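Local coordinates for protein RNA-dependent RNA polymerase (Taggert virus, PDB 6DX3) that carries a viral OTU domain, a cysteine protease and deubiquitinase that probably removes ubiquitin, and perhaps ubiquitin-like modifiers, from host proteins, at residues R66-A69 and G70-D74; E84-N87 and G88-A91; I93-P96 and N97-G100; V105-F108 and S109-A112. All coordinates share one frame; numbering follows the deposited sequence.

Interaction 1 (R66-A69 and G70-D74)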
ATOM      1  N   ARG A  66      13.610   1.752  -0.312  1.00 26.02           N
ATOM      2  CA  ARG A  66      14.829   2.049   0.436  1.00 26.74           C
ATOM      3  C   ARG A  66      15.366   3.437   0.105  1.00 27.93           C
ATOM      4  O   ARG A  66      15.782   4.178   1.005  1.00 29.82           O
ATOM      5  CB  ARG A  66      15.895   0.987   0.157  1.00 29.29           C
ATOM      6  CG  ARG A  66      17.268   1.344   0.716  1.00 32.96           C
ATOM      7  CD  ARG A  66      18.269   0.218   0.520  1.00 36.46           C
ATOM      8  NE  ARG A  66      18.455  -0.095  -0.891  1.00 36.13           N
ATOM      9  CZ  ARG A  66      19.009  -1.214  -1.345  1.00 36.95           C
ATOM     10  NH1 ARG A  66      19.434  -2.141  -0.496  1.00 38.54           N
ATOM     11  NH2 ARG A  66      19.131  -1.410  -2.649  1.00 35.51           N
ATOM     12  N   GLU A  67      15.382   3.806  -1.179  1.00 26.87           N
ATOM     13  CA  GLU A  67      15.819   5.150  -1.540  1.00 27.25           C
ATOM     14  C   GLU A  67      14.784   6.195  -1.142  1.00 27.34           C
ATOM     15  O   GLU A  67      15.152   7.314  -0.765  1.00 28.49           O
ATOM     16  CB  GLU A  67      16.118   5.228  -3.039  1.00 29.62           C
ATOM     17  CG  GLU A  67      17.411   4.528  -3.442  1.00 33.40           C
ATOM     18  CD  GLU A  67      17.586   4.419  -4.943  1.00 35.84           C
ATOM     19  OE1 GLU A  67      17.579   5.466  -5.626  1.00 36.41           O
ATOM     20  OE2 GLU A  67      17.729   3.281  -5.441  1.00 36.89           O
ATOM     21  N   ALA A  68      13.495   5.851  -1.212  1.00 26.38           N
ATOM     22  CA  ALA A  68      12.462   6.771  -0.747  1.00 25.87           C
ATOM     23  C   ALA A  68      12.602   7.046   0.744  1.00 24.73           C
ATOM     24  O   ALA A  68      12.399   8.178   1.197  1.00 25.26           O
ATOM     25  CB  ALA A  68      11.076   6.212  -1.058  1.00 24.71           C
ATOM     26  N   ALA A  69      12.946   6.016   1.525  1.00 24.32           N
ATOM     27  CA  ALA A  69      13.173   6.208   2.953  1.00 23.75           C
ATOM     28  C   ALA A  69      14.339   7.153   3.207  1.00 23.11           C
ATOM     29  O   ALA A  69      14.252   8.048   4.055  1.00 23.01           O
ATOM     30  CB  ALA A  69      13.423   4.860   3.630  1.00 24.35           C
ATOM     31  N   GLY A  70      15.439   6.978   2.474  1.00 24.21           N
ATOM     32  CA  GLY A  70      16.581   7.859   2.644  1.00 26.99           C
ATOM     33  C   GLY A  70      16.306   9.292   2.233  1.00 26.47           C
ATOM     34  O   GLY A  70      16.942  10.217   2.746  1.00 26.64           O
ATOM     35  N   LEU A  71      15.359   9.499   1.314  1.00 25.61           N
ATOM     36  CA  LEU A  71      15.062  10.847   0.837  1.00 24.52           C
ATOM     37  C   LEU A  71      14.096  11.582   1.757  1.00 23.30           C
ATOM     38  O   LEU A  71      14.205  12.803   1.929  1.00 23.41           O
ATOM     39  CB  LEU A  71      14.479  10.790  -0.575  1.00 23.63           C
ATOM     40  CG  LEU A  71      15.382  10.462  -1.769  1.00 23.92           C
ATOM     41  CD1 LEU A  71      14.532  10.031  -2.951  1.00 24.25           C
ATOM     42  CD2 LEU A  71      16.237  11.656  -2.147  1.00 24.75           C
ATOM     43  N   PHE A  72      13.143  10.866   2.355  1.00 19.80           N
ATOM     44  CA  PHE A  72      12.003  11.495   3.009  1.00 20.75           C
ATOM     45  C   PHE A  72      11.902  11.169   4.494  1.00 23.36           C
ATOM     46  O   PHE A  72      10.897  11.527   5.121  1.00 24.17           O
ATOM     47  CB  PHE A  72      10.702  11.087   2.309  1.00 20.69           C
ATOM     48  CG  PHE A  72      10.627  11.505   0.862  1.00 24.79           C
ATOM     49  CD1 PHE A  72      10.418  12.833   0.520  1.00 24.64           C
ATOM     50  CD2 PHE A  72      10.745  10.569  -0.150  1.00 25.41           C
ATOM     51  CE1 PHE A  72      10.339  13.219  -0.802  1.00 27.33           C
ATOM     52  CE2 PHE A  72      10.670  10.948  -1.477  1.00 26.61           C
ATOM     53  CZ  PHE A  72      10.467  12.276  -1.804  1.00 26.20           C
ATOM     54  N   TRP A  73      12.910  10.514   5.076  1.00 23.41           N
ATOM     55  CA  TRP A  73      12.817  10.096   6.472  1.00 24.36           C
ATOM     56  C   TRP A  73      12.575  11.284   7.397  1.00 25.76           C
ATOM     57  O   TRP A  73      11.683  11.248   8.253  1.00 27.15           O
ATOM     58  CB  TRP A  73      14.085   9.350   6.889  1.00 25.10           C
ATOM     59  CG  TRP A  73      14.045   8.872   8.315  1.00 25.51           C
ATOM     60  CD1 TRP A  73      14.489   9.542   9.420  1.00 25.83           C
ATOM     61  CD2 TRP A  73      13.526   7.622   8.786  1.00 25.11           C
ATOM     62  NE1 TRP A  73      14.283   8.785  10.546  1.00 25.84           N
ATOM     63  CE2 TRP A  73      13.693   7.602  10.184  1.00 25.53           C
ATOM     64  CE3 TRP A  73      12.940   6.516   8.160  1.00 24.82           C
ATOM     65  CZ2 TRP A  73      13.295   6.523  10.968  1.00 27.32           C
ATOM     66  CZ3 TRP A  73      12.546   5.445   8.939  1.00 26.39           C
ATOM     67  CH2 TRP A  73      12.724   5.457  10.330  1.00 27.70           C
ATOM     68  N   ASP A  74      13.358  12.354   7.235  1.00 26.59           N
ATOM     69  CA  ASP A  74      13.317  13.473   8.168  1.00 29.95           C
ATOM     70  C   ASP A  74      12.073  14.338   8.023  1.00 28.21           C
ATOM     71  O   ASP A  74      11.888  15.257   8.826  1.00 30.75           O
ATOM     72  CB  ASP A  74      14.559  14.350   7.994  1.00 35.12           C
ATOM     73  CG  ASP A  74      15.846  13.583   8.204  1.00 38.75           C
ATOM     74  OD1 ASP A  74      15.888  12.735   9.120  1.00 39.92           O
ATOM     75  OD2 ASP A  74      16.811  13.829   7.452  1.00 41.45           O
TER
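Arg66 and Gly70 open a run of backbone hydrogen bonds through the last turns of helix 57-72. Gly70 N donates to Arg66 O over 3.2 Å with an N-H...O angle of 158°, the regular i to i+4 pattern. Further on the helix is less regular. Phe72 N reaches Ala68 O at 3.0 Å, more bent at 138°. Leu71 N, by contrast, is shared between two weak bonds, to Glu67 O at 3.0 Å and to Ala68 O at 3.2 Å, so the helix mixes i+4 with i+3 bonds as it nears its end.

Apolar atoms pack against the same carbonyls. The CG of Leu71 lies 3.3 Å from Glu67 O. Phe72 keeps its CG beside its own backbone N (chi1 -61°), which swings the ring back along the helix: CD2 comes to 3.2 Å from Ala68 O, and the oxygen sits at the ring edge, near its plane. The methyl of Ala68 approaches the same CD2 at 4.5 Å, a loose touch.

Glu67 is exposed; Leu71, though largely exposed, reaches Lys111 of helix 102-112 with CD1. The small, buried Ala68 and Ala69 suit faces where other helices come close. Ala68 packs on helix 102-112, Ala69 on both that helix and helix 86-93, and Trp73 leans on helix 86-93, so this end of helix 57-72 is wedged between the two.

Interaction 2 (E84-N87 and G88-A91)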
ATOM      1  N   GLU A  84      12.567   3.547  15.728  1.00 38.94           N
ATOM      2  CA  GLU A  84      13.807   3.258  15.029  1.00 39.12           C
ATOM      3  C   GLU A  84      14.384   4.535  14.434  1.00 37.97           C
ATOM      4  O   GLU A  84      13.704   5.560  14.323  1.00 36.89           O
ATOM      5  CB  GLU A  84      13.591   2.233  13.904  1.00 38.25           C
ATOM      6  CG  GLU A  84      13.104   0.866  14.354  1.00 38.63           C
ATOM      7  CD  GLU A  84      12.414   0.107  13.232  1.00 36.90           C
ATOM      8  OE1 GLU A  84      11.577   0.714  12.532  1.00 34.93           O
ATOM      9  OE2 GLU A  84      12.713  -1.089  13.042  1.00 38.60           O
ATOM     10  N   ASP A  85      15.655   4.463  14.056  1.00 38.42           N
ATOM     11  CA  ASP A  85      16.255   5.470  13.200  1.00 37.29           C
ATOM     12  C   ASP A  85      16.343   4.912  11.779  1.00 33.70           C
ATOM     13  O   ASP A  85      15.954   3.773  11.510  1.00 31.93           O
ATOM     14  CB  ASP A  85      17.622   5.904  13.737  1.00 41.48           C
ATOM     15  CG  ASP A  85      18.600   4.753  13.865  1.00 44.98           C
ATOM     16  OD1 ASP A  85      18.202   3.590  13.648  1.00 45.99           O
ATOM     17  OD2 ASP A  85      19.775   5.014  14.190  1.00 48.12           O
ATOM     18  N   LEU A  86      16.863   5.727  10.860  1.00 32.18           N
ATOM     19  CA  LEU A  86      16.888   5.323   9.458  1.00 31.55           C
ATOM     20  C   LEU A  86      17.771   4.098   9.244  1.00 33.43           C
ATOM     21  O   LEU A  86      17.391   3.172   8.519  1.00 31.90           O
ATOM     22  CB  LEU A  86      17.356   6.489   8.587  1.00 31.98           C
ATOM     23  CG  LEU A  86      17.459   6.246   7.080  1.00 32.03           C
ATOM     24  CD1 LEU A  86      16.131   5.766   6.495  1.00 29.24           C
ATOM     25  CD2 LEU A  86      17.927   7.514   6.384  1.00 32.55           C
ATOM     26  N   ASN A  87      18.949   4.070   9.877  1.00 36.83           N
ATOM     27  CA  ASN A  87      19.872   2.954   9.681  1.00 40.92           C
ATOM     28  C   ASN A  87      19.282   1.645  10.192  1.00 40.09           C
ATOM     29  O   ASN A  87      19.439   0.597   9.557  1.00 40.25           O
ATOM     30  CB  ASN A  87      21.201   3.238  10.379  1.00 46.70           C
ATOM     31  CG  ASN A  87      21.954   4.384   9.751  1.00 50.34           C
ATOM     32  OD1 ASN A  87      22.401   5.300  10.442  1.00 53.26           O
ATOM     33  ND2 ASN A  87      22.104   4.344   8.430  1.00 50.48           N
ATOM     34  N   GLY A  88      18.613   1.682  11.348  1.00 39.61           N
ATOM     35  CA  GLY A  88      17.990   0.481  11.872  1.00 38.75           C
ATOM     36  C   GLY A  88      16.731   0.094  11.125  1.00 35.88           C
ATOM     37  O   GLY A  88      16.418  -1.094  11.001  1.00 35.07           O
ATOM     38  N   TYR A  89      15.995   1.083  10.617  1.00 33.60           N
ATOM     39  CA  TYR A  89      14.798   0.796   9.833  1.00 30.63           C
ATOM     40  C   TYR A  89      15.154   0.066   8.545  1.00 28.90           C
ATOM     41  O   TYR A  89      14.535  -0.948   8.202  1.00 29.62           O
ATOM     42  CB  TYR A  89      14.049   2.095   9.540  1.00 27.60           C
ATOM     43  CG  TYR A  89      12.994   2.000   8.461  1.00 26.37           C
ATOM     44  CD1 TYR A  89      11.728   1.502   8.743  1.00 25.56           C
ATOM     45  CD2 TYR A  89      13.257   2.430   7.165  1.00 25.49           C
ATOM     46  CE1 TYR A  89      10.758   1.423   7.762  1.00 24.58           C
ATOM     47  CE2 TYR A  89      12.294   2.355   6.176  1.00 24.20           C
ATOM     48  CZ  TYR A  89      11.047   1.852   6.479  1.00 24.66           C
ATOM     49  OH  TYR A  89      10.084   1.777   5.497  1.00 23.69           O
ATOM     50  N   LEU A  90      16.163   0.565   7.824  1.00 27.90           N
ATOM     51  CA  LEU A  90      16.568  -0.073   6.575  1.00 27.83           C
ATOM     52  C   LEU A  90      17.126  -1.468   6.821  1.00 29.98           C
ATOM     53  O   LEU A  90      16.903  -2.382   6.020  1.00 27.11           O
ATOM     54  CB  LEU A  90      17.601   0.796   5.851  1.00 27.60           C
ATOM     55  CG  LEU A  90      17.131   2.163   5.342  1.00 26.33           C
ATOM     56  CD1 LEU A  90      18.297   2.950   4.755  1.00 27.71           C
ATOM     57  CD2 LEU A  90      16.010   2.014   4.318  1.00 23.68           C
ATOM     58  N   ALA A  91      17.852  -1.655   7.927  1.00 33.01           N
ATOM     59  CA  ALA A  91      18.414  -2.968   8.221  1.00 35.46           C
ATOM     60  C   ALA A  91      17.326  -4.015   8.429  1.00 35.87           C
ATOM     61  O   ALA A  91      17.554  -5.206   8.186  1.00 37.56           O
ATOM     62  CB  ALA A  91      19.322  -2.892   9.450  1.00 36.31           C
TER
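An aspartate N-cap starts helix 86-93: Asp85 stands just before the first turn, and its OD1 accepts a bond from Gly88 N at 3.0 Å with an N-H...O angle of 150°. The N-H meets OD1 from above the carboxylate plane, 45° out of it. Asp85 sets its CG between its own N and carbonyl carbon (chi1 58°), which turns the short side chain back over the turn. Aspartate suits the place because it supplies an acceptor to an early helix N-H, and its negative charge probably interacts well with the helix dipole. Glycine, lacking a CB, lets OD1 settle beside its CA.

Regular helical bonds follow, Tyr89 N to Asp85 O at 2.8 Å and Leu90 N to Leu86 O at 3.0 Å. Glu84, still ahead of the helix, brings OE1 to the edge of the Tyr89 ring, 3.9 Å from CD1, with carboxylate and ring planes almost perpendicular. The other oxygen, OE2, forms a salt bridge with Arg92, further along helix 86-93. On another side, Leu86 CD1 meets Leu90 CG at 3.9 Å, the two leucines making an apolar ridge one turn long.

That ridge and Tyr89 face helix 57-72, where Ala69 offers a small surface to pack against. Tyr89 is buried, and its hydroxyl bonds to Glu104 of helix 102-112, while the capping aspartate stays on the solvent side.

Interaction 3 (I93-P96 and N97-G100)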
ATOM      1  N   ILE A  93      13.788  -3.697   7.114  1.00 31.49           N
ATOM      2  CA  ILE A  93      12.903  -3.870   5.968  1.00 31.50           C
ATOM      3  C   ILE A  93      13.636  -4.426   4.755  1.00 32.79           C
ATOM      4  O   ILE A  93      12.996  -4.983   3.857  1.00 33.47           O
ATOM      5  CB  ILE A  93      12.201  -2.546   5.614  1.00 30.04           C
ATOM      6  CG1 ILE A  93      13.213  -1.512   5.115  1.00 31.61           C
ATOM      7  CG2 ILE A  93      11.429  -2.022   6.814  1.00 30.37           C
ATOM      8  CD1 ILE A  93      12.620  -0.492   4.163  1.00 30.02           C
ATOM      9  N   MET A  94      14.960  -4.296   4.704  1.00 32.94           N
ATOM     10  CA  MET A  94      15.729  -4.849   3.598  1.00 34.58           C
ATOM     11  C   MET A  94      16.031  -6.331   3.768  1.00 36.60           C
ATOM     12  O   MET A  94      16.672  -6.919   2.893  1.00 37.74           O
ATOM     13  CB  MET A  94      17.030  -4.065   3.426  1.00 37.48           C
ATOM     14  CG  MET A  94      16.825  -2.672   2.854  1.00 36.77           C
ATOM     15  SD  MET A  94      16.126  -2.732   1.195  1.00 36.24           S
ATOM     16  CE  MET A  94      14.445  -2.204   1.482  1.00 29.18           C
ATOM     17  N   LYS A  95      15.588  -6.942   4.862  1.00 36.43           N
ATOM     18  CA  LYS A  95      15.746  -8.377   5.017  1.00 37.78           C
ATOM     19  C   LYS A  95      14.877  -9.106   3.996  1.00 35.72           C
ATOM     20  O   LYS A  95      13.757  -8.670   3.710  1.00 32.36           O
ATOM     21  CB  LYS A  95      15.362  -8.811   6.430  1.00 39.93           C
ATOM     22  CG  LYS A  95      16.368  -8.435   7.500  1.00 42.62           C
ATOM     23  CD  LYS A  95      15.909  -8.925   8.864  1.00 46.01           C
ATOM     24  CE  LYS A  95      17.086  -9.210   9.782  1.00 50.60           C
ATOM     25  NZ  LYS A  95      17.838  -7.969  10.112  1.00 51.07           N
ATOM     26  N   PRO A  96      15.363 -10.209   3.426  1.00 38.04           N
ATOM     27  CA  PRO A  96      14.536 -10.971   2.483  1.00 37.88           C
ATOM     28  C   PRO A  96      13.294 -11.522   3.163  1.00 38.09           C
ATOM     29  O   PRO A  96      13.342 -11.983   4.305  1.00 39.32           O
ATOM     30  CB  PRO A  96      15.471 -12.093   2.015  1.00 41.03           C
ATOM     31  CG  PRO A  96      16.854 -11.606   2.330  1.00 42.41           C
ATOM     32  CD  PRO A  96      16.713 -10.778   3.568  1.00 41.22           C
ATOM     33  N   ASN A  97      12.172 -11.454   2.445  1.00 37.80           N
ATOM     34  CA  ASN A  97      10.874 -11.966   2.889  1.00 40.17           C
ATOM     35  C   ASN A  97      10.374 -11.287   4.160  1.00 37.27           C
ATOM     36  O   ASN A  97       9.568 -11.864   4.896  1.00 32.91           O
ATOM     37  CB  ASN A  97      10.912 -13.485   3.088  1.00 46.28           C
ATOM     38  CG  ASN A  97      10.540 -14.243   1.835  1.00 50.04           C
ATOM     39  OD1 ASN A  97       9.379 -14.248   1.421  1.00 50.78           O
ATOM     40  ND2 ASN A  97      11.523 -14.890   1.221  1.00 51.34           N
ATOM     41  N   GLU A  98      10.825 -10.068   4.431  1.00 34.72           N
ATOM     42  CA  GLU A  98      10.395  -9.328   5.609  1.00 32.59           C
ATOM     43  C   GLU A  98       9.113  -8.563   5.312  1.00 32.26           C
ATOM     44  O   GLU A  98       8.960  -7.970   4.239  1.00 31.50           O
ATOM     45  CB  GLU A  98      11.496  -8.372   6.067  1.00 32.90           C
ATOM     46  CG  GLU A  98      11.156  -7.565   7.310  1.00 34.43           C
ATOM     47  CD  GLU A  98      11.218  -8.381   8.590  1.00 38.86           C
ATOM     48  OE1 GLU A  98      11.677  -9.544   8.551  1.00 41.16           O
ATOM     49  OE2 GLU A  98      10.801  -7.853   9.640  1.00 39.43           O
ATOM     50  N   TRP A  99       8.196  -8.579   6.276  1.00 33.08           N
ATOM     51  CA  TRP A  99       6.874  -7.991   6.087  1.00 33.82           C
ATOM     52  C   TRP A  99       6.959  -6.494   5.818  1.00 31.54           C
ATOM     53  O   TRP A  99       7.584  -5.748   6.579  1.00 31.96           O
ATOM     54  CB  TRP A  99       6.016  -8.242   7.324  1.00 36.95           C
ATOM     55  CG  TRP A  99       5.570  -9.653   7.475  1.00 42.82           C
ATOM     56  CD1 TRP A  99       5.949 -10.536   8.444  1.00 46.26           C
ATOM     57  CD2 TRP A  99       4.649 -10.352   6.633  1.00 45.67           C
ATOM     58  NE1 TRP A  99       5.317 -11.743   8.255  1.00 49.75           N
ATOM     59  CE2 TRP A  99       4.514 -11.654   7.149  1.00 49.77           C
ATOM     60  CE3 TRP A  99       3.924 -10.003   5.493  1.00 46.20           C
ATOM     61  CZ2 TRP A  99       3.683 -12.601   6.567  1.00 52.70           C
ATOM     62  CZ3 TRP A  99       3.105 -10.950   4.917  1.00 48.37           C
ATOM     63  CH2 TRP A  99       2.991 -12.231   5.451  1.00 51.49           C
ATOM     64  N   GLY A 100       6.321  -6.052   4.728  1.00 29.79           N
ATOM     65  CA  GLY A 100       6.110  -4.636   4.518  1.00 28.19           C
ATOM     66  C   GLY A 100       4.885  -4.125   5.263  1.00 25.71           C
ATOM     67  O   GLY A 100       4.000  -4.889   5.646  1.00 26.62           O
TER
HETATM   68  O   HOH W   1      10.452  -5.280   4.215  1.00 20.13           O
HETATM   69  O   HOH W   2      12.478 -12.063   7.127  1.00 38.17           O
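Lys95 and Glu98 are the ends of a type II beta turn in the loop between helices 86-93 and 102-112. Pro96 and Asn97 occupy its middle. Proline fits the first of these because its ring already fixes the phi needed there, and asparagine is among the residues that best tolerate the positive phi of the second (61°).

The direct hydrogen bond of the turn, Glu98 N to Lys95 O, is weak and long at 3.3 Å. CB of Glu98 also comes within van der Waals range of CB of Lys95, 3.9 Å away. The Lys95 carbonyl has a second partner, Lys62 NZ of helix 57-72. Asn97 OD1 accepts a weak bond from Gly38 N, in the loop leading into helix 40-49; the start of that helix probably carries the catalytic cysteine, as in other OTU proteases.

Lys95 NZ and Glu98 OE1 stay 6.5 Å apart; the amine instead makes a weak hydrogen bond to Ala91 O of helix 86-93.

One water donates to Ile93 O at 2.6 Å and to Glu98 O at 3.1 Å, joining the end of helix 86-93 to the chain as it leaves the turn. Glu98, with CG anti to its N (chi1 -179°) and a bend at chi2 (75°), brings OE1 within 3.0 Å of a second water, which also donates to Pro96 O at 3.0 Å.

Interaction 4 (V105-F108 and S109-A112)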
ATOM      1  N   VAL A 105       4.469   1.824   2.254  1.00 22.10           N
ATOM      2  CA  VAL A 105       3.551   2.438   1.299  1.00 22.42           C
ATOM      3  C   VAL A 105       3.704   3.951   1.331  1.00 21.33           C
ATOM      4  O   VAL A 105       3.714   4.615   0.287  1.00 22.12           O
ATOM      5  CB  VAL A 105       2.100   2.019   1.596  1.00 23.21           C
ATOM      6  CG1 VAL A 105       1.153   2.745   0.658  1.00 23.24           C
ATOM      7  CG2 VAL A 105       1.933   0.518   1.488  1.00 23.68           C
ATOM      8  N   ASN A 106       3.816   4.517   2.536  1.00 20.24           N
ATOM      9  CA  ASN A 106       4.030   5.951   2.693  1.00 20.59           C
ATOM     10  C   ASN A 106       5.213   6.423   1.858  1.00 19.39           C
ATOM     11  O   ASN A 106       5.095   7.363   1.064  1.00 16.98           O
ATOM     12  CB  ASN A 106       4.244   6.271   4.178  1.00 21.42           C
ATOM     13  CG  ASN A 106       4.116   7.751   4.493  1.00 23.82           C
ATOM     14  OD1 ASN A 106       4.481   8.610   3.686  1.00 24.67           O
ATOM     15  ND2 ASN A 106       3.603   8.058   5.682  1.00 21.30           N
ATOM     16  N   PHE A 107       6.361   5.757   2.005  1.00 20.26           N
ATOM     17  CA  PHE A 107       7.562   6.186   1.291  1.00 22.53           C
ATOM     18  C   PHE A 107       7.424   5.989  -0.215  1.00 21.98           C
ATOM     19  O   PHE A 107       7.843   6.851  -0.996  1.00 21.20           O
ATOM     20  CB  PHE A 107       8.782   5.435   1.826  1.00 23.17           C
ATOM     21  CG  PHE A 107       9.308   5.994   3.115  1.00 23.87           C
ATOM     22  CD1 PHE A 107       9.447   7.362   3.284  1.00 23.02           C
ATOM     23  CD2 PHE A 107       9.652   5.154   4.163  1.00 25.15           C
ATOM     24  CE1 PHE A 107       9.928   7.885   4.472  1.00 24.23           C
ATOM     25  CE2 PHE A 107      10.133   5.669   5.355  1.00 25.47           C
ATOM     26  CZ  PHE A 107      10.271   7.034   5.510  1.00 25.44           C
ATOM     27  N   PHE A 108       6.846   4.865  -0.646  1.00 23.66           N
ATOM     28  CA  PHE A 108       6.716   4.623  -2.081  1.00 22.96           C
ATOM     29  C   PHE A 108       5.780   5.633  -2.732  1.00 23.61           C
ATOM     30  O   PHE A 108       6.044   6.105  -3.846  1.00 24.21           O
ATOM     31  CB  PHE A 108       6.224   3.200  -2.341  1.00 24.49           C
ATOM     32  CG  PHE A 108       6.015   2.893  -3.797  1.00 26.81           C
ATOM     33  CD1 PHE A 108       7.093   2.633  -4.627  1.00 27.61           C
ATOM     34  CD2 PHE A 108       4.738   2.867  -4.338  1.00 27.55           C
ATOM     35  CE1 PHE A 108       6.903   2.353  -5.968  1.00 29.33           C
ATOM     36  CE2 PHE A 108       4.542   2.587  -5.679  1.00 29.11           C
ATOM     37  CZ  PHE A 108       5.624   2.329  -6.494  1.00 29.74           C
ATOM     38  N   SER A 109       4.680   5.970  -2.056  1.00 22.74           N
ATOM     39  CA  SER A 109       3.744   6.954  -2.592  1.00 25.09           C
ATOM     40  C   SER A 109       4.417   8.308  -2.775  1.00 25.40           C
ATOM     41  O   SER A 109       4.142   9.019  -3.749  1.00 26.67           O
ATOM     42  CB  SER A 109       2.532   7.077  -1.671  1.00 27.48           C
ATOM     43  OG  SER A 109       2.928   7.494  -0.376  1.00 29.41           O
ATOM     44  N   GLN A 110       5.298   8.682  -1.844  1.00 23.36           N
ATOM     45  CA  GLN A 110       6.054   9.922  -1.987  1.00 23.60           C
ATOM     46  C   GLN A 110       7.030   9.847  -3.153  1.00 24.22           C
ATOM     47  O   GLN A 110       7.172  10.814  -3.910  1.00 27.33           O
ATOM     48  CB  GLN A 110       6.810  10.233  -0.693  1.00 23.48           C
ATOM     49  CG  GLN A 110       5.926  10.512   0.512  1.00 22.89           C
ATOM     50  CD  GLN A 110       6.715  11.062   1.683  1.00 21.46           C
ATOM     51  OE1 GLN A 110       7.330  12.125   1.585  1.00 21.04           O
ATOM     52  NE2 GLN A 110       6.708  10.342   2.796  1.00 20.97           N
ATOM     53  N   LYS A 111       7.723   8.716  -3.304  1.00 23.43           N
ATOM     54  CA  LYS A 111       8.729   8.594  -4.355  1.00 27.12           C
ATOM     55  C   LYS A 111       8.079   8.503  -5.730  1.00 29.32           C
ATOM     56  O   LYS A 111       8.501   9.184  -6.672  1.00 33.22           O
ATOM     57  CB  LYS A 111       9.607   7.369  -4.099  1.00 27.39           C
ATOM     58  CG  LYS A 111      10.722   7.154  -5.122  1.00 28.37           C
ATOM     59  CD  LYS A 111      11.996   7.869  -4.709  1.00 28.78           C
ATOM     60  CE  LYS A 111      13.228   7.209  -5.319  1.00 29.09           C
ATOM     61  NZ  LYS A 111      13.226   7.260  -6.806  1.00 27.26           N
ATOM     62  N   ALA A 112       7.057   7.661  -5.868  1.00 27.66           N
ATOM     63  CA  ALA A 112       6.419   7.457  -7.162  1.00 27.90           C
ATOM     64  C   ALA A 112       5.359   8.502  -7.485  1.00 26.02           C
ATOM     65  O   ALA A 112       4.870   8.523  -8.619  1.00 28.36           O
ATOM     66  CB  ALA A 112       5.790   6.063  -7.221  1.00 27.80           C
TER
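Gln110 lies back along helix 102-112 over Asn106, one turn earlier. Its CB is 3.5 Å from Phe107 O. With CG beside the backbone N (chi1 -64°), the chain turns toward Asn106, and CG comes to 3.3 Å from Asn106 O. CD approaches Asn106 OD1 at 3.9 Å. At the tip, NE2 donates to OD1 at 3.0 Å, with the two amide planes 52° apart, and has a second acceptor in Thr76 OG1; OE1 rests against Phe72 CD1 of helix 57-72. Asn106 ND2 is held by Glu78. Two amides suit this place, since each can donate and accept at once.

Asn106 O is gripped twice from the same face: by Gln110 N, and by Ser109 OG at 2.6 Å, a short bond that satisfies the serine hydroxyl within its own helix. Further along, the Ala112 methyl sits over one face of the Phe108 ring, 3.8 Å from CZ, a CH-pi contact.

Phe107 and Phe108 meet helix 57-72, Val105 meets strand 116-121, and Val105, Asn106 and Ser109 touch Tyr133 of strand 126-133. This is a largely buried helix packed between sheet and helix, as in the alpha/beta core of OTU proteases.

Overall arrangement
Interactions 1, 2 and 4 form a three-helix layer around the end of helix 57-72. The centres of interactions 1 and 4 are about 9 Å apart, with Ala68 CB 3.6 Å from Lys111 CB; those of interactions 1 and 2 are about 11 Å apart, with Trp73 CZ3 3.5 Å from Tyr89 CG. Tyr89 OH then reaches Phe107 CD2 at 3.7 Å, closing the triangle. Interaction 3 continues directly from the helix of interaction 2 and touches interaction 1 through Arg66 CD and Met94 SD, 3.7 Å apart. It also lies toward the loop that leads into helix 40-49, at whose start the catalytic cysteine probably lies, as in other OTU proteases.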